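Local structure of EVE domain-containing protein (Pseudomonas syringae pv. tomato str. DC3000, 2EVE) at residues A[11-16]-A[97-102]. The protein is of unknown function but carries an EVE domain, related to the ASCH and PUA domains, and so possibly binds nucleic acid. Residues are numbered along the deposited sequence; the frame is centred on the assembly and turned at random.
Sequences DEFSIS and LDIGFV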
ATOM      1  N   ASP A  11       5.394  -8.702  -9.010  1.00 14.92           N
ATOM      2  CA  ASP A  11       5.007  -9.686 -10.018  1.00 16.87           C
ATOM      3  C   ASP A  11       3.491  -9.811 -10.075  1.00 15.83           C
ATOM      4  O   ASP A  11       2.936 -10.285 -11.065  1.00 17.62           O
ATOM      5  CB  ASP A  11       5.615 -11.059  -9.727  1.00 20.51           C
ATOM      6  CG  ASP A  11       7.083 -11.132 -10.081  1.00 25.64           C
ATOM      7  OD1 ASP A  11       7.487 -10.506 -11.085  1.00 28.42           O
ATOM      8  OD2 ASP A  11       7.832 -11.830  -9.367  1.00 30.09           O
ATOM      9  N   GLU A  12       2.828  -9.392  -9.001  1.00 15.67           N
ATOM     10  CA  GLU A  12       1.374  -9.445  -8.933  1.00 15.01           C
ATOM     11  C   GLU A  12       0.796  -8.099  -9.356  1.00 14.36           C
ATOM     12  O   GLU A  12      -0.127  -8.034 -10.167  1.00 14.61           O
ATOM     13  CB  GLU A  12       0.920  -9.784  -7.511  1.00 16.35           C
ATOM     14  CG  GLU A  12      -0.584  -9.981  -7.383  1.00 15.57           C
ATOM     15  CD  GLU A  12      -1.008 -10.409  -5.989  1.00 16.80           C
ATOM     16  OE1 GLU A  12      -0.128 -10.795  -5.190  1.00 17.87           O
ATOM     17  OE2 GLU A  12      -2.221 -10.367  -5.699  1.00 17.69           O
ATOM     18  N   PHE A  13       1.341  -7.024  -8.797  1.00 11.09           N
ATOM     19  CA  PHE A  13       0.894  -5.675  -9.133  1.00 10.05           C
ATOM     20  C   PHE A  13       2.025  -4.719  -8.779  1.00 10.20           C
ATOM     21  O   PHE A  13       2.374  -4.558  -7.611  1.00 10.20           O
ATOM     22  CB  PHE A  13      -0.382  -5.330  -8.358  1.00 10.64           C
ATOM     23  CG  PHE A  13      -0.982  -4.002  -8.728  1.00 10.47           C
ATOM     24  CD1 PHE A  13      -1.324  -3.715 -10.048  1.00 13.14           C
ATOM     25  CD2 PHE A  13      -1.215  -3.040  -7.751  1.00 13.22           C
ATOM     26  CE1 PHE A  13      -1.893  -2.486 -10.389  1.00 12.66           C
ATOM     27  CE2 PHE A  13      -1.783  -1.811  -8.078  1.00 11.83           C
ATOM     28  CZ  PHE A  13      -2.122  -1.532  -9.399  1.00 12.50           C
ATOM     29  N   SER A  14       2.604  -4.102  -9.804  1.00  9.48           N
ATOM     30  CA  SER A  14       3.728  -3.190  -9.632  1.00 10.41           C
ATOM     31  C   SER A  14       3.353  -1.741  -9.899  1.00 10.44           C
ATOM     32  O   SER A  14       2.265  -1.447 -10.396  1.00 11.05           O
ATOM     33  CB  SER A  14       4.849  -3.572 -10.596  1.00 10.89           C
ATOM     34  OG  SER A  14       4.469  -3.255 -11.925  1.00 12.02           O
ATOM     35  N   ILE A  15       4.270  -0.832  -9.583  1.00  9.70           N
ATOM     36  CA  ILE A  15       4.021   0.580  -9.821  1.00  9.48           C
ATOM     37  C   ILE A  15       3.913   0.803 -11.333  1.00  9.88           C
ATOM     38  O   ILE A  15       3.227   1.724 -11.779  1.00  9.65           O
ATOM     39  CB  ILE A  15       5.145   1.467  -9.224  1.00  9.94           C
ATOM     40  CG1 ILE A  15       4.831   2.946  -9.458  1.00 10.93           C
ATOM     41  CG2 ILE A  15       6.489   1.092  -9.825  1.00 10.60           C
ATOM     42  CD1 ILE A  15       3.610   3.448  -8.712  1.00 10.45           C
ATOM     43  N   SER A  16       4.583  -0.043 -12.116  1.00 11.07           N
ATOM     44  CA  SER A  16       4.519   0.073 -13.573  1.00 11.72           C
ATOM     45  C   SER A  16       3.113  -0.276 -14.054  1.00  9.75           C
ATOM     46  O   SER A  16       2.602   0.333 -14.996  1.00 11.52           O
ATOM     47  CB  SER A  16       5.537  -0.856 -14.247  1.00 12.87           C
ATOM     48  OG  SER A  16       6.859  -0.378 -14.074  1.00 14.53           O
ATOM     49  N   LEU A  97     -10.256  -0.503  -2.191  1.00 10.22           N
ATOM     50  CA  LEU A  97     -10.462   0.878  -2.586  1.00 10.96           C
ATOM     51  C   LEU A  97      -9.801   1.088  -3.930  1.00 12.43           C
ATOM     52  O   LEU A  97      -9.041   0.241  -4.387  1.00 12.55           O
ATOM     53  CB  LEU A  97      -9.914   1.842  -1.524  1.00 16.78           C
ATOM     54  CG  LEU A  97      -8.503   1.681  -0.952  1.00 17.52           C
ATOM     55  CD1 LEU A  97      -7.459   1.957  -2.018  1.00 23.01           C
ATOM     56  CD2 LEU A  97      -8.349   2.654   0.211  1.00 20.52           C
ATOM     57  N   ASP A  98     -10.118   2.197  -4.585  1.00  9.97           N
ATOM     58  CA  ASP A  98      -9.520   2.468  -5.881  1.00 10.04           C
ATOM     59  C   ASP A  98      -8.399   3.479  -5.736  1.00 10.08           C
ATOM     60  O   ASP A  98      -8.524   4.461  -5.001  1.00 10.22           O
ATOM     61  CB  ASP A  98     -10.561   3.003  -6.867  1.00 11.39           C
ATOM     62  CG  ASP A  98     -11.691   2.024  -7.120  1.00 14.06           C
ATOM     63  OD1 ASP A  98     -11.457   0.797  -7.059  1.00 17.70           O
ATOM     64  OD2 ASP A  98     -12.816   2.489  -7.395  1.00 18.02           O
ATOM     65  N   ILE A  99      -7.301   3.228  -6.442  1.00  9.84           N
ATOM     66  CA  ILE A  99      -6.144   4.109  -6.402  1.00 10.17           C
ATOM     67  C   ILE A  99      -5.772   4.604  -7.795  1.00 10.46           C
ATOM     68  O   ILE A  99      -6.184   4.032  -8.804  1.00 10.72           O
ATOM     69  CB  ILE A  99      -4.911   3.397  -5.818  1.00 10.99           C
ATOM     70  CG1 ILE A  99      -4.520   2.216  -6.712  1.00 16.86           C
ATOM     71  CG2 ILE A  99      -5.210   2.919  -4.402  1.00 12.43           C
ATOM     72  CD1 ILE A  99      -3.068   1.828  -6.605  1.00 19.69           C
ATOM     73  N   GLY A 100      -4.986   5.673  -7.833  1.00  9.65           N
ATOM     74  CA  GLY A 100      -4.553   6.231  -9.100  1.00  9.70           C
ATOM     75  C   GLY A 100      -3.057   6.475  -9.127  1.00 10.31           C
ATOM     76  O   GLY A 100      -2.420   6.611  -8.080  1.00 10.53           O
ATOM     77  N   PHE A 101      -2.489   6.537 -10.326  1.00  9.23           N
ATOM     78  CA  PHE A 101      -1.056   6.758 -10.471  1.00  9.89           C
ATOM     79  C   PHE A 101      -0.648   8.200 -10.209  1.00  9.79           C
ATOM     80  O   PHE A 101      -1.349   9.138 -10.591  1.00 10.87           O
ATOM     81  CB  PHE A 101      -0.596   6.354 -11.878  1.00 10.62           C
ATOM     82  CG  PHE A 101       0.871   6.577 -12.127  1.00 12.13           C
ATOM     83  CD1 PHE A 101       1.311   7.669 -12.869  1.00 10.53           C
ATOM     84  CD2 PHE A 101       1.813   5.690 -11.618  1.00 11.35           C
ATOM     85  CE1 PHE A 101       2.675   7.878 -13.101  1.00 12.20           C
ATOM     86  CE2 PHE A 101       3.177   5.885 -11.842  1.00 12.87           C
ATOM     87  CZ  PHE A 101       3.608   6.982 -12.586  1.00 11.15           C
ATOM     88  N   VAL A 102       0.480   8.369  -9.529  1.00 11.28           N
ATOM     89  CA  VAL A 102       1.007   9.697  -9.257  1.00 11.69           C
ATOM     90  C   VAL A 102       2.434   9.801  -9.793  1.00 12.41           C
ATOM     91  O   VAL A 102       2.734  10.691 -10.585  1.00 12.39           O
ATOM     92  CB  VAL A 102       0.988  10.038  -7.742  1.00 10.59           C
ATOM     93  CG1 VAL A 102       1.691  11.372  -7.503  1.00 13.37           C
ATOM     94  CG2 VAL A 102      -0.450  10.124  -7.245  1.00 12.65           C
TER
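Phe13 and Ile15 meet Ile99 and Phe101 in two aromatic-aliphatic pairs, where the turn leading into helix 15-21, and the first residue of that helix, pack on strand 95-110 of the mixed sheet in this PUA-related EVE domain.

No hydrogen bond crosses between the segments; the polar links described here are local or go to strand 46-51. Ser14, a short side chain with an acceptor oxygen, is the N-cap: its OG takes a weak bond from Ser16 N (3.2 Å, 121° at the hydrogen). Ile15 N is hydrogen-bonded to His51 NE2, which ties the helix start to strand 46-51.

Every contact between 11-16 and 97-102 is apolar. Phe13 and Ile99 point at one another, and CE2 of Phe13 comes within 4.1 Å of CD1 of Ile99. With CG anti to the backbone N (chi1 -175°), the long flat Phe13 side chain can bridge from loop to strand, while the slim end of Ile99 meets its rim, roughly in the ring plane. Leu18 touches Phe13, Ile99 and Phe101, members of both pairs.

In the second pair the aromatic sits on the strand. Buried Ile15 offers a slender methyl-tipped chain, roughly perpendicular to Phe101, whose broad ring presents CD2 and CE2 along one edge; Ile15 CD1 rests 4.0 Å from Phe101 CE2.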